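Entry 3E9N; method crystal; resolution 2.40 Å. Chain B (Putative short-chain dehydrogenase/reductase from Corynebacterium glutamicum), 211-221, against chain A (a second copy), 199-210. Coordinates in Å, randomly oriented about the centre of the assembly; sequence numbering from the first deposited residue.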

# COMPACT_ATOMS: atom_id res chain seq x y z
N ARG B 211 -23.02 8.72 3.73
CA ARG B 211 -24.34 8.15 3.85
C ARG B 211 -24.24 6.66 3.42
O ARG B 211 -24.88 5.80 4.01
CB ARG B 211 -25.31 8.94 2.98
CG ARG B 211 -26.64 8.23 2.66
CD ARG B 211 -27.38 7.74 3.95
NE ARG B 211 -27.65 8.82 4.93
CZ ARG B 211 -28.29 8.62 6.08
NH1 ARG B 211 -28.53 9.64 6.90
NH2 ARG B 211 -28.69 7.39 6.42
N PHE B 212 -23.45 6.37 2.40
CA PHE B 212 -23.25 5.00 1.98
C PHE B 212 -22.53 4.18 3.09
O PHE B 212 -22.89 3.03 3.39
CB PHE B 212 -22.48 4.98 0.66
CG PHE B 212 -21.93 3.64 0.31
CD1 PHE B 212 -22.79 2.62 -0.04
CD2 PHE B 212 -20.57 3.40 0.32
CE1 PHE B 212 -22.28 1.36 -0.38
CE2 PHE B 212 -20.06 2.16 0.06
CZ PHE B 212 -20.90 1.13 -0.31
N VAL B 213 -21.53 4.78 3.74
CA VAL B 213 -20.85 4.08 4.81
C VAL B 213 -21.79 3.70 5.95
O VAL B 213 -21.86 2.54 6.36
CB VAL B 213 -19.62 4.85 5.34
CG1 VAL B 213 -19.12 4.21 6.65
CG2 VAL B 213 -18.52 4.86 4.26
N ILE B 214 -22.55 4.65 6.45
CA ILE B 214 -23.36 4.31 7.60
C ILE B 214 -24.64 3.54 7.24
O ILE B 214 -25.33 3.08 8.16
CB ILE B 214 -23.70 5.54 8.43
CG1 ILE B 214 -24.76 6.39 7.68
CG2 ILE B 214 -22.40 6.26 8.82
CD1 ILE B 214 -25.36 7.56 8.42
N ASP B 215 -24.96 3.37 5.94
CA ASP B 215 -26.22 2.67 5.58
C ASP B 215 -25.98 1.17 5.44
O ASP B 215 -26.92 0.41 5.24
CB ASP B 215 -26.85 3.21 4.29
CG ASP B 215 -27.93 4.28 4.53
OD1 ASP B 215 -28.20 4.62 5.70
OD2 ASP B 215 -28.50 4.81 3.50
N ALA B 216 -24.72 0.77 5.55
CA ALA B 216 -24.33 -0.63 5.50
C ALA B 216 -25.21 -1.53 6.40
O ALA B 216 -25.56 -1.15 7.51
CB ALA B 216 -22.84 -0.78 5.87
N GLY B 217 -25.57 -2.72 5.92
CA GLY B 217 -26.45 -3.62 6.70
C GLY B 217 -25.84 -4.12 8.01
O GLY B 217 -24.67 -3.84 8.32
N GLU B 218 -26.64 -4.89 8.76
CA GLU B 218 -26.21 -5.51 10.03
C GLU B 218 -24.94 -6.39 9.96
O GLU B 218 -24.27 -6.59 10.97
CB GLU B 218 -27.37 -6.33 10.65
N THR B 219 -24.59 -6.91 8.79
CA THR B 219 -23.46 -7.84 8.72
C THR B 219 -22.28 -7.25 8.01
O THR B 219 -21.28 -7.91 7.80
CB THR B 219 -23.84 -9.03 7.87
OG1 THR B 219 -24.03 -8.56 6.52
CG2 THR B 219 -25.12 -9.70 8.42
N THR B 220 -22.37 -6.02 7.58
CA THR B 220 -21.28 -5.46 6.76
C THR B 220 -20.80 -4.12 7.25
O THR B 220 -21.56 -3.38 7.87
CB THR B 220 -21.77 -5.29 5.33
OG1 THR B 220 -22.25 -6.55 4.93
CG2 THR B 220 -20.67 -4.86 4.39
N GLN B 221 -19.55 -3.82 6.98
CA GLN B 221 -19.12 -2.46 7.17
C GLN B 221 -18.24 -2.03 6.03
O GLN B 221 -17.55 -2.84 5.46
CB GLN B 221 -18.33 -2.39 8.45
CG GLN B 221 -17.20 -3.35 8.47
CD GLN B 221 -16.43 -3.28 9.80
OE1 GLN B 221 -15.99 -2.20 10.24
NE2 GLN B 221 -16.31 -4.41 10.46
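Chain A 199-210: IYIEPKEIANAI

Chain A runs antiparallel to chain B along this contact: B:Phe212 lies nearest A:Ala209 (CA to CA 8.1 Å), B:Ala216 nearest A:Glu205 (6.8 Å) and B:Thr220 nearest A:Ile201 (5.7 Å), so the two backbones draw closer toward the N-terminal end of the chain A stretch. Chain A leaves a short 3-10 segment at A:Tyr200, is extended at A:Ile201 and A:Glu202, and then turns into a helix that continues through A:Ile210. Opposite it, chain B comes out of a helix, passes through a type I turn from B:Gly217 to B:Thr220, closed by B:Thr220 N to B:Gly217 O at 3.3 Å, and enters a strand.

The principal polar link is made by A:Glu205, whose OE1 accepts a hydrogen bond from B:Gly217 N at 2.8 Å. The N-H...O angle is 179°, so the amide points straight at the carboxylate oxygen. B:Gly217 also gives the carboxylate room, since a CB here would fall 2.4 Å from A:Glu205 OE2.

At the other end of the turn, A:Glu202 N donates a weak hydrogen bond to B:Thr219 OG1 (3.5 Å). That hydroxyl is also hydrogen-bonded to its neighbour, with B:Thr219 OG1 and B:Thr220 OG1 3.1 Å apart. B:Thr220 points its CB toward chain A, and its OG1 packs 3.2 Å from A:Glu205 CG and 3.8 Å from A:Ile201 CG2.

The helical end of the contact is held by packing. B:Phe212, with chi1 in t, brings CZ to 3.7 Å from A:Ala209 CA and 3.9 Å from A:Ala209 CB, while its CE1 lies 3.8 Å from A:Asn208 O. B:Arg211 is out of reach of chain A; its NH2 forms a salt bridge with B:Asp215 OD1 at 2.9 Å.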

# COMPACT_ATOMS: atom_id res chain seq x y z
N ILE A 199 -17.15 -14.48 3.34
CA ILE A 199 -18.42 -15.12 3.00
C ILE A 199 -19.57 -14.61 3.86
O ILE A 199 -20.71 -14.69 3.44
CB ILE A 199 -18.36 -16.64 3.17
CG1 ILE A 199 -18.13 -17.01 4.64
CG2 ILE A 199 -17.27 -17.27 2.30
CD1 ILE A 199 -18.03 -18.49 4.84
N TYR A 200 -19.29 -14.08 5.04
CA TYR A 200 -20.35 -13.53 5.88
C TYR A 200 -20.82 -12.12 5.45
O TYR A 200 -21.69 -11.56 6.07
CB TYR A 200 -19.96 -13.59 7.38
CG TYR A 200 -19.97 -15.02 7.90
CD1 TYR A 200 -21.18 -15.66 8.25
CD2 TYR A 200 -18.78 -15.77 7.98
CE1 TYR A 200 -21.20 -17.00 8.69
CE2 TYR A 200 -18.79 -17.09 8.42
CZ TYR A 200 -19.99 -17.71 8.78
OH TYR A 200 -19.96 -19.04 9.21
N ILE A 201 -20.25 -11.55 4.40
CA ILE A 201 -20.81 -10.32 3.83
C ILE A 201 -22.12 -10.61 3.06
O ILE A 201 -22.13 -11.47 2.18
CB ILE A 201 -19.79 -9.58 2.86
CG1 ILE A 201 -18.54 -9.07 3.63
CG2 ILE A 201 -20.49 -8.44 2.17
CD1 ILE A 201 -17.24 -8.95 2.78
N GLU A 202 -23.22 -9.95 3.42
CA GLU A 202 -24.45 -10.08 2.63
C GLU A 202 -24.15 -9.61 1.21
O GLU A 202 -23.61 -8.50 1.01
CB GLU A 202 -25.65 -9.27 3.19
CG GLU A 202 -26.49 -9.98 4.30
CD GLU A 202 -27.32 -11.17 3.79
OE1 GLU A 202 -28.47 -10.94 3.32
OE2 GLU A 202 -26.84 -12.34 3.89
N PRO A 203 -24.49 -10.45 0.23
CA PRO A 203 -24.27 -10.11 -1.16
C PRO A 203 -25.02 -8.88 -1.61
O PRO A 203 -24.57 -8.24 -2.53
CB PRO A 203 -24.80 -11.33 -1.94
CG PRO A 203 -25.36 -12.28 -0.90
CD PRO A 203 -24.79 -11.89 0.42
N LYS A 204 -26.14 -8.55 -1.00
CA LYS A 204 -26.78 -7.30 -1.37
C LYS A 204 -25.93 -6.04 -1.10
O LYS A 204 -26.12 -5.04 -1.77
CB LYS A 204 -28.21 -7.15 -0.78
N GLU A 205 -25.01 -6.10 -0.14
CA GLU A 205 -24.14 -4.96 0.20
C GLU A 205 -23.14 -4.68 -0.91
O GLU A 205 -22.77 -3.53 -1.16
CB GLU A 205 -23.40 -5.21 1.52
CG GLU A 205 -24.31 -5.75 2.65
CD GLU A 205 -25.21 -4.67 3.20
OE1 GLU A 205 -24.69 -3.54 3.39
OE2 GLU A 205 -26.43 -4.92 3.45
N ILE A 206 -22.73 -5.73 -1.61
CA ILE A 206 -21.91 -5.59 -2.81
C ILE A 206 -22.68 -4.92 -3.97
O ILE A 206 -22.18 -3.97 -4.61
CB ILE A 206 -21.32 -6.96 -3.22
CG1 ILE A 206 -20.56 -7.59 -2.03
CG2 ILE A 206 -20.42 -6.79 -4.46
CD1 ILE A 206 -19.29 -6.79 -1.64
N ALA A 207 -23.92 -5.37 -4.19
CA ALA A 207 -24.83 -4.68 -5.13
C ALA A 207 -24.98 -3.19 -4.75
O ALA A 207 -24.80 -2.34 -5.61
CB ALA A 207 -26.19 -5.38 -5.19
N ASN A 208 -25.27 -2.86 -3.49
CA ASN A 208 -25.27 -1.44 -3.05
C ASN A 208 -23.95 -0.72 -3.33
O ASN A 208 -23.97 0.46 -3.71
CB ASN A 208 -25.67 -1.28 -1.56
CG ASN A 208 -26.98 -1.97 -1.24
OD1 ASN A 208 -27.73 -2.30 -2.14
ND2 ASN A 208 -27.23 -2.27 0.02
N ALA A 209 -22.82 -1.41 -3.14
CA ALA A 209 -21.55 -0.76 -3.40
C ALA A 209 -21.47 -0.40 -4.86
O ALA A 209 -21.00 0.69 -5.20
CB ALA A 209 -20.34 -1.63 -2.98
N ILE A 210 -21.93 -1.31 -5.72
CA ILE A 210 -21.92 -1.07 -7.16
C ILE A 210 -22.83 0.08 -7.51
O ILE A 210 -22.44 0.98 -8.24
CB ILE A 210 -22.13 -2.35 -8.00
CG1 ILE A 210 -20.81 -3.08 -8.07
CG2 ILE A 210 -22.58 -1.99 -9.42
CD1 ILE A 210 -20.92 -4.49 -8.06